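Local structure of putative uncharacterized protein (Archaeoglobus fulgidus, 4KPP) at residues A[140-151]-A[165-176]. The protein probably exchanges protons for calcium ions across the membrane, as a member of the sodium/calcium exchanger family. Sequence-based numbering, arbitrary orientation.
Sequences LEIFFLFLATLY and DALVFVSLYAIY. With OLB ((2S)-2,3-dihydroxypropyl (9Z)-octadec-9-enoate), chain E.
Y151 and D165 meet at one end of this antiparallel helix pair, Y176 and E141 at the other, an example of how two neighbouring transmembrane helices can be joined by a tyrosine-carboxylate bond beside an apolar seam. The hydroxyl of Y151 donates over 2.6 Å to D165 OD1, which accepts with its anti lone pair, the one turned away from OD2; ring and carboxylate planes are 80° apart. V168 covers one face of the same ring, CG1 standing 3.9 Å from the centroid of Y151, while the ring edge of Y151 is directed at the face of F169 in a perpendicular edge-to-face pair. With CG anti to the backbone N (chi1 -165°), the Y151 ring reaches across to the facing helix. A phenylalanine in place of Y151 would probably leave D165 OD1 without its donor from the facing helix. In the middle, L172 CD1 lies against A148 CA at 4.0 Å, and its CD2 lies close to CD1 of F144. F144 receives Y176 CB over the centre of one face, 3.8 Å from the centroid; F143 CD2 of its own helix lies over the opposite face, toward the rim, and I175 CG2 abuts its edge at CZ, 3.5 Å away. The Y176 ring leans edge-first toward F144 in an offset edge-to-face pair, planes at 63°, and its OH points to E141 OE1, though the modelled 2.4 Å is doubtfully short.

Further out, K158 forms a salt bridge with D165 OD2, S280 hydrogen-bonds to the Y176 hydroxyl, and the acyl chain of the bound monoolein lies beside Y151 and L150. The chemistry is thus divided: aromatic and aliphatic groups fill the interface, while the buried Y151 hydroxyl donates a hydrogen bond to a carboxylate on the partner helix, joining 138-152 to 163-182.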
loop_
_atom_site.group_PDB
_atom_site.type_symbol
_atom_site.label_atom_id
_atom_site.label_comp_id
_atom_site.label_asym_id
_atom_site.label_seq_id
_atom_site.Cartn_x
_atom_site.Cartn_y
_atom_site.Cartn_z
ATOM N N LEU A 140 -13.652 -11.033 -4.209
ATOM C CA LEU A 140 -12.580 -11.124 -5.187
ATOM C C LEU A 140 -11.235 -10.961 -4.480
ATOM O O LEU A 140 -10.396 -11.863 -4.510
ATOM C CB LEU A 140 -12.748 -10.038 -6.257
ATOM C CG LEU A 140 -12.183 -10.229 -7.674
ATOM C CD1 LEU A 140 -11.916 -8.874 -8.320
ATOM C CD2 LEU A 140 -10.935 -11.099 -7.723
ATOM N N GLU A 141 -11.035 -9.806 -3.850
ATOM C CA GLU A 141 -9.769 -9.518 -3.183
ATOM C C GLU A 141 -9.479 -10.504 -2.056
ATOM O O GLU A 141 -8.324 -10.823 -1.797
ATOM C CB GLU A 141 -9.711 -8.073 -2.665
ATOM C CG GLU A 141 -11.017 -7.311 -2.729
ATOM C CD GLU A 141 -11.291 -6.716 -4.100
ATOM O OE1 GLU A 141 -10.398 -6.035 -4.648
ATOM O OE2 GLU A 141 -12.402 -6.931 -4.627
ATOM N N ILE A 142 -10.531 -10.986 -1.399
ATOM C CA ILE A 142 -10.392 -11.988 -0.341
ATOM C C ILE A 142 -9.720 -13.256 -0.866
ATOM O O ILE A 142 -8.813 -13.802 -0.233
ATOM C CB ILE A 142 -11.762 -12.354 0.269
ATOM C CG1 ILE A 142 -12.336 -11.166 1.042
ATOM C CG2 ILE A 142 -11.643 -13.568 1.181
ATOM C CD1 ILE A 142 -13.676 -11.449 1.693
ATOM N N PHE A 143 -10.169 -13.709 -2.030
ATOM C CA PHE A 143 -9.623 -14.900 -2.671
ATOM C C PHE A 143 -8.131 -14.762 -2.951
ATOM O O PHE A 143 -7.342 -15.653 -2.629
ATOM C CB PHE A 143 -10.377 -15.177 -3.973
ATOM C CG PHE A 143 -9.842 -16.344 -4.752
ATOM C CD1 PHE A 143 -10.237 -17.635 -4.448
ATOM C CD2 PHE A 143 -8.957 -16.146 -5.800
ATOM C CE1 PHE A 143 -9.749 -18.712 -5.168
ATOM C CE2 PHE A 143 -8.467 -17.213 -6.522
ATOM C CZ PHE A 143 -8.862 -18.500 -6.207
ATOM N N PHE A 144 -7.745 -13.642 -3.554
ATOM C CA PHE A 144 -6.349 -13.423 -3.910
ATOM C C PHE A 144 -5.479 -13.147 -2.697
ATOM O O PHE A 144 -4.295 -13.473 -2.690
ATOM C CB PHE A 144 -6.216 -12.311 -4.947
ATOM C CG PHE A 144 -6.478 -12.775 -6.344
ATOM C CD1 PHE A 144 -5.495 -13.445 -7.055
ATOM C CD2 PHE A 144 -7.709 -12.565 -6.942
ATOM C CE1 PHE A 144 -5.731 -13.887 -8.339
ATOM C CE2 PHE A 144 -7.949 -13.004 -8.226
ATOM C CZ PHE A 144 -6.959 -13.666 -8.924
ATOM N N LEU A 145 -6.076 -12.551 -1.671
ATOM C CA LEU A 145 -5.383 -12.323 -0.412
ATOM C C LEU A 145 -5.057 -13.660 0.238
ATOM O O LEU A 145 -3.979 -13.846 0.797
ATOM C CB LEU A 145 -6.253 -11.483 0.521
ATOM C CG LEU A 145 -5.686 -10.147 1.000
ATOM C CD1 LEU A 145 -4.741 -9.556 -0.032
ATOM C CD2 LEU A 145 -6.828 -9.184 1.293
ATOM N N PHE A 146 -5.995 -14.595 0.147
ATOM C CA PHE A 146 -5.809 -15.920 0.720
ATOM C C PHE A 146 -4.708 -16.691 -0.007
ATOM O O PHE A 146 -3.872 -17.325 0.627
ATOM C CB PHE A 146 -7.123 -16.696 0.689
ATOM C CG PHE A 146 -7.115 -17.941 1.529
ATOM C CD1 PHE A 146 -6.849 -17.873 2.887
ATOM C CD2 PHE A 146 -7.396 -19.177 0.965
ATOM C CE1 PHE A 146 -6.846 -19.015 3.666
ATOM C CE2 PHE A 146 -7.398 -20.326 1.740
ATOM C CZ PHE A 146 -7.122 -20.243 3.093
ATOM N N LEU A 147 -4.703 -16.626 -1.335
ATOM C CA LEU A 147 -3.696 -17.326 -2.129
ATOM C C LEU A 147 -2.297 -16.745 -1.941
ATOM O O LEU A 147 -1.313 -17.485 -1.864
ATOM C CB LEU A 147 -4.062 -17.313 -3.615
ATOM C CG LEU A 147 -5.270 -18.144 -4.048
ATOM C CD1 LEU A 147 -5.270 -18.313 -5.560
ATOM C CD2 LEU A 147 -5.295 -19.496 -3.343
ATOM N N ALA A 148 -2.215 -15.419 -1.885
ATOM C CA ALA A 148 -0.943 -14.736 -1.681
ATOM C C ALA A 148 -0.374 -15.065 -0.306
ATOM O O ALA A 148 0.832 -15.267 -0.154
ATOM C CB ALA A 148 -1.116 -13.232 -1.838
ATOM N N THR A 149 -1.252 -15.121 0.690
ATOM C CA THR A 149 -0.838 -15.396 2.060
ATOM C C THR A 149 -0.348 -16.833 2.225
ATOM O O THR A 149 0.680 -17.074 2.853
ATOM C CB THR A 149 -1.975 -15.111 3.053
ATOM O OG1 THR A 149 -2.322 -13.723 2.982
ATOM C CG2 THR A 149 -1.550 -15.445 4.467
ATOM N N LEU A 150 -1.084 -17.780 1.651
ATOM C CA LEU A 150 -0.681 -19.181 1.674
ATOM C C LEU A 150 0.664 -19.367 0.990
ATOM O O LEU A 150 1.494 -20.160 1.436
ATOM C CB LEU A 150 -1.732 -20.065 1.001
ATOM C CG LEU A 150 -3.075 -20.193 1.723
ATOM C CD1 LEU A 150 -3.966 -21.198 1.014
ATOM C CD2 LEU A 150 -2.864 -20.580 3.180
ATOM N N TYR A 151 0.883 -18.626 -0.091
ATOM C CA TYR A 151 2.154 -18.707 -0.793
ATOM C C TYR A 151 3.273 -18.038 -0.000
ATOM O O TYR A 151 4.409 -18.502 -0.010
ATOM C CB TYR A 151 2.060 -18.095 -2.190
ATOM C CG TYR A 151 3.231 -18.470 -3.064
ATOM C CD1 TYR A 151 3.210 -19.638 -3.816
ATOM C CD2 TYR A 151 4.365 -17.669 -3.124
ATOM C CE1 TYR A 151 4.287 -19.995 -4.612
ATOM C CE2 TYR A 151 5.444 -18.017 -3.916
ATOM C CZ TYR A 151 5.400 -19.179 -4.657
ATOM O OH TYR A 151 6.470 -19.526 -5.449
ATOM N N ASP A 165 9.302 -16.995 -7.289
ATOM C CA ASP A 165 8.369 -16.446 -6.310
ATOM C C ASP A 165 7.806 -15.127 -6.812
ATOM O O ASP A 165 6.598 -14.899 -6.764
ATOM C CB ASP A 165 9.059 -16.212 -4.965
ATOM C CG ASP A 165 9.368 -17.498 -4.236
ATOM O OD1 ASP A 165 8.667 -18.505 -4.471
ATOM O OD2 ASP A 165 10.312 -17.499 -3.418
ATOM N N ALA A 166 8.695 -14.265 -7.293
ATOM C CA ALA A 166 8.304 -12.970 -7.823
ATOM C C ALA A 166 7.356 -13.151 -9.001
ATOM O O ALA A 166 6.375 -12.421 -9.135
ATOM C CB ALA A 166 9.530 -12.174 -8.237
ATOM N N LEU A 167 7.651 -14.140 -9.840
ATOM C CA LEU A 167 6.808 -14.466 -10.986
ATOM C C LEU A 167 5.401 -14.845 -10.530
ATOM O O LEU A 167 4.411 -14.440 -11.139
ATOM C CB LEU A 167 7.427 -15.614 -11.789
ATOM C CG LEU A 167 7.365 -15.542 -13.318
ATOM C CD1 LEU A 167 8.029 -16.767 -13.934
ATOM C CD2 LEU A 167 5.936 -15.402 -13.820
ATOM N N VAL A 168 5.319 -15.623 -9.453
ATOM C CA VAL A 168 4.035 -16.035 -8.896
ATOM C C VAL A 168 3.247 -14.838 -8.369
ATOM O O VAL A 168 2.089 -14.637 -8.740
ATOM C CB VAL A 168 4.212 -17.070 -7.765
ATOM C CG1 VAL A 168 2.869 -17.411 -7.140
ATOM C CG2 VAL A 168 4.886 -18.321 -8.298
ATOM N N PHE A 169 3.884 -14.046 -7.510
ATOM C CA PHE A 169 3.253 -12.863 -6.927
ATOM C C PHE A 169 2.771 -11.874 -7.982
ATOM O O PHE A 169 1.677 -11.324 -7.872
ATOM C CB PHE A 169 4.201 -12.167 -5.949
ATOM C CG PHE A 169 4.355 -12.887 -4.643
ATOM C CD1 PHE A 169 3.268 -13.050 -3.798
ATOM C CD2 PHE A 169 5.586 -13.394 -4.251
ATOM C CE1 PHE A 169 3.404 -13.712 -2.587
ATOM C CE2 PHE A 169 5.727 -14.056 -3.046
ATOM C CZ PHE A 169 4.635 -14.215 -2.213
ATOM N N VAL A 170 3.588 -11.651 -9.005
ATOM C CA VAL A 170 3.202 -10.769 -10.099
ATOM C C VAL A 170 2.056 -11.383 -10.907
ATOM O O VAL A 170 1.142 -10.678 -11.338
ATOM C CB VAL A 170 4.406 -10.437 -11.017
ATOM C CG1 VAL A 170 3.948 -9.733 -12.288
ATOM C CG2 VAL A 170 5.419 -9.580 -10.273
ATOM N N SER A 171 2.101 -12.701 -11.094
ATOM C CA SER A 171 1.039 -13.409 -11.804
ATOM C C SER A 171 -0.294 -13.283 -11.078
ATOM O O SER A 171 -1.328 -13.027 -11.699
ATOM C CB SER A 171 1.393 -14.888 -11.984
ATOM O OG SER A 171 2.518 -15.044 -12.832
ATOM N N LEU A 172 -0.265 -13.470 -9.762
ATOM C CA LEU A 172 -1.467 -13.345 -8.948
ATOM C C LEU A 172 -2.098 -11.971 -9.118
ATOM O O LEU A 172 -3.310 -11.856 -9.308
ATOM C CB LEU A 172 -1.158 -13.605 -7.472
ATOM C CG LEU A 172 -0.959 -15.066 -7.058
ATOM C CD1 LEU A 172 -0.491 -15.158 -5.615
ATOM C CD2 LEU A 172 -2.241 -15.862 -7.259
ATOM N N TYR A 173 -1.274 -10.929 -9.067
ATOM C CA TYR A 173 -1.789 -9.573 -9.202
ATOM C C TYR A 173 -2.303 -9.300 -10.612
ATOM O O TYR A 173 -3.344 -8.667 -10.781
ATOM C CB TYR A 173 -0.746 -8.528 -8.803
ATOM C CG TYR A 173 -1.323 -7.133 -8.784
ATOM C CD1 TYR A 173 -2.293 -6.784 -7.856
ATOM C CD2 TYR A 173 -0.917 -6.173 -9.704
ATOM C CE1 TYR A 173 -2.841 -5.519 -7.838
ATOM C CE2 TYR A 173 -1.457 -4.896 -9.688
ATOM C CZ TYR A 173 -2.419 -4.578 -8.752
ATOM O OH TYR A 173 -2.964 -3.316 -8.723
ATOM N N ALA A 174 -1.574 -9.778 -11.617
ATOM C CA ALA A 174 -1.982 -9.615 -13.012
ATOM C C ALA A 174 -3.351 -10.241 -13.274
ATOM O O ALA A 174 -4.207 -9.635 -13.921
ATOM C CB ALA A 174 -0.938 -10.208 -13.944
ATOM N N ILE A 175 -3.546 -11.455 -12.765
ATOM C CA ILE A 175 -4.829 -12.146 -12.872
ATOM C C ILE A 175 -5.907 -11.387 -12.100
ATOM O O ILE A 175 -7.039 -11.245 -12.566
ATOM C CB ILE A 175 -4.731 -13.589 -12.336
ATOM C CG1 ILE A 175 -3.796 -14.423 -13.215
ATOM C CG2 ILE A 175 -6.106 -14.240 -12.265
ATOM C CD1 ILE A 175 -3.656 -15.861 -12.761
ATOM N N TYR A 176 -5.541 -10.898 -10.919
ATOM C CA TYR A 176 -6.450 -10.105 -10.099
ATOM C C TYR A 176 -6.911 -8.843 -10.822
ATOM O O TYR A 176 -8.098 -8.523 -10.830
ATOM C CB TYR A 176 -5.792 -9.740 -8.771
ATOM C CG TYR A 176 -6.497 -8.634 -8.023
ATOM C CD1 TYR A 176 -7.766 -8.828 -7.493
ATOM C CD2 TYR A 176 -5.891 -7.398 -7.841
ATOM C CE1 TYR A 176 -8.416 -7.818 -6.806
ATOM C CE2 TYR A 176 -6.531 -6.383 -7.156
ATOM C CZ TYR A 176 -7.793 -6.599 -6.641
ATOM O OH TYR A 176 -8.437 -5.593 -5.956
HETATM C C1 OLB E . 5.216 -23.952 -4.258
HETATM C C2 OLB E . 4.312 -24.229 -3.105
HETATM C C3 OLB E . 3.131 -23.321 -3.173
HETATM C C4 OLB E . 1.953 -23.977 -2.535
HETATM C C5 OLB E . 1.542 -23.208 -1.324
HETATM O O19 OLB E . 4.818 -24.128 -5.399
HETATM O O20 OLB E . 6.500 -23.512 -4.050
HETATM C C21 OLB E . 7.328 -23.328 -5.135
HETATM C C22 OLB E . 8.443 -22.421 -4.743
HETATM O O23 OLB E . 8.515 -22.373 -3.368
HETATM C C24 OLB E . 9.723 -22.940 -5.303
HETATM C C6 OLB E . 0.704 -22.045 -1.732
HETATM C C7 OLB E . -0.570 -22.529 -2.339
HETATM C C8 OLB E . -1.560 -21.414 -2.367
HETATM C C9 OLB E . -1.077 -20.340 -3.280
HETATM C C10 OLB E . -1.373 -20.425 -4.739
HETATM C C11 OLB E . -0.373 -19.944 -5.736
HETATM C C12 OLB E . -0.780 -20.425 -7.088
HETATM C C13 OLB E . 0.402 -20.465 -7.996
HETATM C C14 OLB E . 1.325 -21.562 -7.593
HETATM C C15 OLB E . 2.485 -21.574 -8.532
HETATM C C16 OLB E . 3.521 -22.545 -8.072
HETATM C C17 OLB E . 2.969 -23.930 -8.104
HETATM C C18 OLB E . 3.898 -24.842 -8.833
#